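Local atomic coordinates of gliding motility protein MglB (Myxococcus xanthus, PDB entry 6IZW), a protein that probably serves as a molecular adaptor and may promote guanine-nucleotide exchange. Residues Gly61-Met66 and Met92-Ser97; Ser57-Asn62 and Val100-Phe105. The protein carries 1 engineered substitution. All blocks are in the same frame, centred on the assembly; numbering follows the deposited sequence.

Interaction 1. Residues Gly61-Met66 and Met92-Ser97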
ATOM      1  N   GLY B  61       1.542  -2.812   1.967  1.00 48.64           N
ATOM      2  CA  GLY B  61       0.901  -1.537   2.241  1.00 44.44           C
ATOM      3  C   GLY B  61       0.721  -1.307   3.731  1.00 43.42           C
ATOM      4  O   GLY B  61       1.048  -0.237   4.254  1.00 43.69           O
ATOM      5  N   ASN B  62       0.213  -2.320   4.434  1.00 40.44           N
ATOM      6  CA  ASN B  62       0.080  -2.234   5.884  1.00 49.24           C
ATOM      7  C   ASN B  62       1.423  -1.919   6.541  1.00 50.48           C
ATOM      8  O   ASN B  62       1.543  -0.943   7.294  1.00 51.16           O
ATOM      9  CB  ASN B  62      -0.509  -3.541   6.418  1.00 48.17           C
ATOM     10  CG  ASN B  62      -0.447  -3.646   7.929  1.00 57.21           C
ATOM     11  OD1 ASN B  62      -0.283  -2.654   8.630  1.00 68.37           O
ATOM     12  ND2 ASN B  62      -0.572  -4.858   8.438  1.00 66.00           N
ATOM     13  N   VAL B  63       2.453  -2.715   6.243  1.00 46.14           N
ATOM     14  CA  VAL B  63       3.751  -2.533   6.891  1.00 51.43           C
ATOM     15  C   VAL B  63       4.316  -1.156   6.581  1.00 50.45           C
ATOM     16  O   VAL B  63       4.896  -0.503   7.455  1.00 55.12           O
ATOM     17  CB  VAL B  63       4.728  -3.651   6.473  1.00 50.86           C
ATOM     18  CG1 VAL B  63       6.186  -3.232   6.735  1.00 41.92           C
ATOM     19  CG2 VAL B  63       4.380  -4.950   7.194  1.00 46.18           C
ATOM     20  N   ALA B  64       4.144  -0.684   5.339  1.00 45.53           N
ATOM     21  CA  ALA B  64       4.647   0.643   4.988  1.00 43.43           C
ATOM     22  C   ALA B  64       3.901   1.745   5.737  1.00 47.79           C
ATOM     23  O   ALA B  64       4.495   2.777   6.083  1.00 43.38           O
ATOM     24  CB  ALA B  64       4.550   0.862   3.480  1.00 37.40           C
ATOM     25  N   ALA B  65       2.593   1.568   5.967  1.00 42.36           N
ATOM     26  CA  ALA B  65       1.854   2.579   6.718  1.00 48.24           C
ATOM     27  C   ALA B  65       2.282   2.585   8.182  1.00 48.44           C
ATOM     28  O   ALA B  65       2.440   3.652   8.783  1.00 44.92           O
ATOM     29  CB  ALA B  65       0.344   2.353   6.593  1.00 38.34           C
HETATM   30  N   MSE B  66       2.490   1.409   8.761  1.00 46.88           N
HETATM   31  CA  MSE B  66       3.029   1.318  10.115  1.00 55.40           C
HETATM   32  C   MSE B  66       4.426   1.887  10.172  1.00 56.50           C
HETATM   33  O   MSE B  66       4.795   2.517  11.162  1.00 56.81           O
HETATM   34  CB  MSE B  66       3.042  -0.120  10.614  1.00 54.15           C
HETATM   35  CG  MSE B  66       1.673  -0.608  11.052  1.00 71.86           C
HETATM   36 SE   MSE B  66       0.718   0.697  12.175  1.00117.22          SE
HETATM   37  CE  MSE B  66       2.081   0.967  13.546  1.00 75.04           C
HETATM   38  N   MSE B  92       3.129 -11.272  11.539  1.00 69.93           N
HETATM   39  CA  MSE B  92       4.135 -10.937  10.523  1.00 66.08           C
HETATM   40  C   MSE B  92       5.370 -10.323  11.172  1.00 70.37           C
HETATM   41  O   MSE B  92       5.252  -9.680  12.206  1.00 75.21           O
HETATM   42  CB  MSE B  92       3.574  -9.938   9.511  1.00 69.19           C
HETATM   43  CG  MSE B  92       2.062  -9.868   9.477  1.00 75.20           C
HETATM   44 SE   MSE B  92       1.381  -8.385   8.390  1.00113.39          SE
HETATM   45  CE  MSE B  92       1.919  -6.881   9.437  1.00 76.78           C
ATOM     46  N   THR B  93       6.545 -10.473  10.560  1.00 67.34           N
ATOM     47  CA  THR B  93       7.748  -9.850  11.097  1.00 69.11           C
ATOM     48  C   THR B  93       8.683  -9.437   9.964  1.00 71.36           C
ATOM     49  O   THR B  93       8.786 -10.127   8.941  1.00 71.42           O
ATOM     50  CB  THR B  93       8.490 -10.783  12.072  1.00 73.62           C
ATOM     51  OG1 THR B  93       9.816 -10.283  12.310  1.00 74.83           O
ATOM     52  CG2 THR B  93       8.576 -12.196  11.516  1.00 71.26           C
ATOM     53  N   ILE B  94       9.361  -8.311  10.167  1.00 62.74           N
ATOM     54  CA  ILE B  94      10.329  -7.799   9.205  1.00 66.46           C
ATOM     55  C   ILE B  94      11.606  -8.631   9.300  1.00 72.09           C
ATOM     56  O   ILE B  94      12.188  -8.774  10.380  1.00 75.55           O
ATOM     57  CB  ILE B  94      10.612  -6.306   9.442  1.00 61.48           C
ATOM     58  CG1 ILE B  94       9.426  -5.456   8.973  1.00 68.02           C
ATOM     59  CG2 ILE B  94      11.849  -5.864   8.685  1.00 60.54           C
ATOM     60  CD1 ILE B  94       8.373  -5.207  10.030  1.00 71.19           C
ATOM     61  N   VAL B  95      12.032  -9.194   8.166  1.00 73.16           N
ATOM     62  CA  VAL B  95      13.224 -10.028   8.073  1.00 65.72           C
ATOM     63  C   VAL B  95      14.249  -9.296   7.220  1.00 70.11           C
ATOM     64  O   VAL B  95      14.240  -9.403   5.989  1.00 80.22           O
ATOM     65  CB  VAL B  95      12.901 -11.415   7.478  1.00 69.38           C
ATOM     66  CG1 VAL B  95      14.151 -12.274   7.405  1.00 72.07           C
ATOM     67  CG2 VAL B  95      11.807 -12.110   8.273  1.00 72.41           C
ATOM     68  N   GLY B  96      15.132  -8.540   7.860  1.00 69.49           N
ATOM     69  CA  GLY B  96      16.146  -7.802   7.134  1.00 65.92           C
ATOM     70  C   GLY B  96      15.709  -6.388   6.841  1.00 69.40           C
ATOM     71  O   GLY B  96      14.911  -5.814   7.584  1.00 76.83           O
ATOM     72  N   SER B  97      16.206  -5.814   5.752  1.00 75.14           N
ATOM     73  CA  SER B  97      15.889  -4.432   5.432  1.00 76.24           C
ATOM     74  C   SER B  97      14.824  -4.270   4.346  1.00 73.53           C
ATOM     75  O   SER B  97      14.338  -3.153   4.152  1.00 72.67           O
ATOM     76  CB  SER B  97      17.166  -3.687   5.021  1.00 70.20           C
ATOM     77  OG  SER B  97      16.872  -2.526   4.263  1.00 81.06           O
TER
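Helix 52-72 packs on the sheet of the Roadblock/LC7 domain here, with N62 and V63 lying over M92 and I94 of strand 88-94. M92 is modelled as selenomethionine, and its terminal methyl does most of the touching. The chain bends at chi3 (-68°), turning CE back toward the helix, where it comes 3.4 Å from N62 ND2 and 3.8 Å from V63 CG2. The methyl meets N62 obliquely at ND2, above the amide plane and beyond the nitrogen rather than over the face of the group, while the selenium lies further back, with SE 4.0 Å from ND2. The side chains of V63 and M92 pass each other in opposite directions.

The helix and strand axes cross at -59°, 10.9 Å apart at their closest, a separation that these side chains span together with Q81. In this fold an antiparallel sheet is covered by helices on both faces: M92 and I94 point toward helix 52-72, whereas T93 between them points away and touches I118 of helix 111-130. V63 CG1, anti to the backbone N (chi1 161°), carries a looser contact, at 4.4 Å from I94 CD1. Nothing polar bridges the two segments. N62 ND2 instead makes a weak hydrogen bond to Q81 OE1 of the neighbouring strand 80-83, and N62 also packs against M66 of the second MglB subunit.

Interaction 2. Residues Ser57-Asn62 and Val100-Phe105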
ATOM      1  N   SER B  57       0.238  -7.638  -1.435  1.00 45.26           N
ATOM      2  CA  SER B  57       0.140  -6.212  -1.730  1.00 47.08           C
ATOM      3  C   SER B  57      -0.437  -5.444  -0.543  1.00 40.24           C
ATOM      4  O   SER B  57       0.035  -4.354  -0.212  1.00 35.62           O
ATOM      5  CB  SER B  57      -0.719  -6.004  -2.984  1.00 44.66           C
ATOM      6  OG  SER B  57      -0.755  -4.645  -3.359  1.00 47.82           O
ATOM      7  N   LEU B  58      -1.465  -6.007   0.092  1.00 40.84           N
ATOM      8  CA  LEU B  58      -2.020  -5.423   1.301  1.00 45.26           C
ATOM      9  C   LEU B  58      -1.013  -5.478   2.444  1.00 46.89           C
ATOM     10  O   LEU B  58      -0.896  -4.527   3.229  1.00 43.66           O
ATOM     11  CB  LEU B  58      -3.299  -6.162   1.674  1.00 43.49           C
ATOM     12  CG  LEU B  58      -4.427  -6.074   0.659  1.00 48.73           C
ATOM     13  CD1 LEU B  58      -5.423  -7.200   0.900  1.00 48.00           C
ATOM     14  CD2 LEU B  58      -5.117  -4.705   0.748  1.00 39.73           C
ATOM     15  N   THR B  59      -0.264  -6.576   2.533  1.00 42.68           N
ATOM     16  CA  THR B  59       0.725  -6.709   3.590  1.00 39.29           C
ATOM     17  C   THR B  59       1.760  -5.609   3.486  1.00 41.10           C
ATOM     18  O   THR B  59       2.039  -4.911   4.466  1.00 47.56           O
ATOM     19  CB  THR B  59       1.381  -8.090   3.524  1.00 48.68           C
ATOM     20  OG1 THR B  59       0.433  -9.084   3.940  1.00 46.51           O
ATOM     21  CG2 THR B  59       2.614  -8.152   4.417  1.00 45.81           C
ATOM     22  N   ALA B  60       2.331  -5.418   2.298  1.00 45.83           N
ATOM     23  CA  ALA B  60       3.374  -4.412   2.168  1.00 42.21           C
ATOM     24  C   ALA B  60       2.810  -3.014   2.336  1.00 42.07           C
ATOM     25  O   ALA B  60       3.521  -2.109   2.792  1.00 45.57           O
ATOM     26  CB  ALA B  60       4.085  -4.549   0.825  1.00 43.47           C
ATOM     27  N   GLY B  61       1.542  -2.812   1.967  1.00 48.64           N
ATOM     28  CA  GLY B  61       0.901  -1.537   2.241  1.00 44.44           C
ATOM     29  C   GLY B  61       0.721  -1.307   3.731  1.00 43.42           C
ATOM     30  O   GLY B  61       1.048  -0.237   4.254  1.00 43.69           O
ATOM     31  N   ASN B  62       0.213  -2.320   4.434  1.00 40.44           N
ATOM     32  CA  ASN B  62       0.080  -2.234   5.884  1.00 49.24           C
ATOM     33  C   ASN B  62       1.423  -1.919   6.541  1.00 50.48           C
ATOM     34  O   ASN B  62       1.543  -0.943   7.294  1.00 51.16           O
ATOM     35  CB  ASN B  62      -0.509  -3.541   6.418  1.00 48.17           C
ATOM     36  CG  ASN B  62      -0.447  -3.646   7.929  1.00 57.21           C
ATOM     37  OD1 ASN B  62      -0.283  -2.654   8.630  1.00 68.37           O
ATOM     38  ND2 ASN B  62      -0.572  -4.858   8.438  1.00 66.00           N
ATOM     39  N   VAL B 100       9.532  -9.171   4.434  1.00 53.56           N
ATOM     40  CA  VAL B 100       8.510  -9.330   5.459  1.00 56.63           C
ATOM     41  C   VAL B 100       8.036 -10.772   5.402  1.00 61.17           C
ATOM     42  O   VAL B 100       7.605 -11.236   4.341  1.00 61.96           O
ATOM     43  CB  VAL B 100       7.312  -8.381   5.254  1.00 55.39           C
ATOM     44  CG1 VAL B 100       6.201  -8.682   6.255  1.00 51.75           C
ATOM     45  CG2 VAL B 100       7.740  -6.930   5.332  1.00 56.10           C
ATOM     46  N   LEU B 101       8.100 -11.484   6.527  1.00 62.93           N
ATOM     47  CA  LEU B 101       7.557 -12.835   6.577  1.00 66.26           C
ATOM     48  C   LEU B 101       6.208 -12.800   7.270  1.00 61.07           C
ATOM     49  O   LEU B 101       6.028 -12.095   8.259  1.00 68.31           O
ATOM     50  CB  LEU B 101       8.489 -13.815   7.294  1.00 70.64           C
ATOM     51  CG  LEU B 101       8.406 -15.278   6.815  1.00 71.82           C
ATOM     52  CD1 LEU B 101       9.567 -16.060   7.386  1.00 79.17           C
ATOM     53  CD2 LEU B 101       7.087 -15.994   7.145  1.00 69.21           C
ATOM     54  N   VAL B 102       5.263 -13.553   6.730  1.00 59.91           N
ATOM     55  CA  VAL B 102       3.886 -13.542   7.190  1.00 64.93           C
ATOM     56  C   VAL B 102       3.451 -14.975   7.441  1.00 70.84           C
ATOM     57  O   VAL B 102       3.738 -15.877   6.643  1.00 72.29           O
ATOM     58  CB  VAL B 102       2.941 -12.867   6.174  1.00 65.10           C
ATOM     59  CG1 VAL B 102       1.497 -13.044   6.606  1.00 68.98           C
ATOM     60  CG2 VAL B 102       3.283 -11.400   6.005  1.00 60.50           C
ATOM     61  N   VAL B 103       2.772 -15.181   8.563  1.00 70.69           N
ATOM     62  CA  VAL B 103       2.195 -16.462   8.937  1.00 70.91           C
ATOM     63  C   VAL B 103       0.780 -16.197   9.418  1.00 72.58           C
ATOM     64  O   VAL B 103       0.579 -15.396  10.340  1.00 76.35           O
ATOM     65  CB  VAL B 103       3.014 -17.161  10.038  1.00 76.54           C
ATOM     66  CG1 VAL B 103       2.631 -18.630  10.131  1.00 80.50           C
ATOM     67  CG2 VAL B 103       4.506 -17.010   9.780  1.00 71.53           C
ATOM     68  N   ILE B 104      -0.199 -16.845   8.796  1.00 70.64           N
ATOM     69  CA  ILE B 104      -1.537 -16.891   9.364  1.00 81.97           C
ATOM     70  C   ILE B 104      -1.852 -18.349   9.657  1.00 86.35           C
ATOM     71  O   ILE B 104      -1.438 -19.249   8.917  1.00 84.78           O
ATOM     72  CB  ILE B 104      -2.618 -16.230   8.477  1.00 84.80           C
ATOM     73  CG1 ILE B 104      -2.752 -16.902   7.112  1.00 81.95           C
ATOM     74  CG2 ILE B 104      -2.320 -14.739   8.289  1.00 84.50           C
ATOM     75  CD1 ILE B 104      -3.405 -16.007   6.104  1.00 82.50           C
ATOM     76  N   PHE B 105      -2.533 -18.577  10.775  1.00 91.84           N
ATOM     77  CA  PHE B 105      -2.684 -19.915  11.317  1.00 95.29           C
ATOM     78  C   PHE B 105      -4.047 -20.035  11.975  1.00 99.70           C
ATOM     79  O   PHE B 105      -4.697 -19.036  12.295  1.00 98.00           O
ATOM     80  CB  PHE B 105      -1.576 -20.239  12.331  1.00 96.06           C
ATOM     81  CG  PHE B 105      -1.327 -19.139  13.331  1.00 95.80           C
ATOM     82  CD1 PHE B 105      -2.155 -18.980  14.431  1.00 97.42           C
ATOM     83  CD2 PHE B 105      -0.264 -18.260  13.168  1.00 93.18           C
ATOM     84  CE1 PHE B 105      -1.930 -17.970  15.346  1.00 97.57           C
ATOM     85  CE2 PHE B 105      -0.033 -17.249  14.083  1.00 88.23           C
ATOM     86  CZ  PHE B 105      -0.867 -17.104  15.172  1.00 92.62           C
TER
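T59 meets V100 and V102 through a single methyl: its CG2 stands 3.7 Å from V102 CG2 and 4.1 Å from V100 CG1. Toward V102 the approach is tip to tip, methyl against methyl, whereas T59 and V100 run past each other in opposite directions. The torsion of T59 sorts its two branches. A chi1 of -71° sets OG1 beside the backbone N, which leaves CG2 anti to that N and facing the strand, and OG1 turns back along the helix to hydrogen-bond L55 O one turn earlier, so the buried hydroxyl is satisfied within helix 52-72.

Strand 99-106 is the middle strand of the five in the Roadblock/LC7 sheet, and the contact lies about 6 Å, centre to centre, from the centre of the chain. V100 and V102 point to the face under helix 52-72; L101 and V103, on the other face, pack against helix 111-130.

Further out, V102 is flanked by F32 on one neighbouring strand and by L90 on the other. F32 also touches T59, whose outer surroundings include L69 of the second MglB subunit.

Following the chain from the N terminus, helix 52-72 supplies the first half of both contacts, and the two segments overlap at G61 and N62. The chain then passes through strand 80-83 to strand 88-94, where interaction 1 closes the shorter loop, and turns back into strand 99-106, where interaction 2 closes the longer one. The touching residues nest: T59 with V100 and V102 encloses N62 and V63 with M92 and I94. The two strands are sheet neighbours, joined by a probable hydrogen bond from L101 N to T93 O (2.9 Å), and M92 CB packs 3.8 Å from V102 CG2. One helix thus spans two adjacent strands, and both contacts adjoin the second MglB subunit.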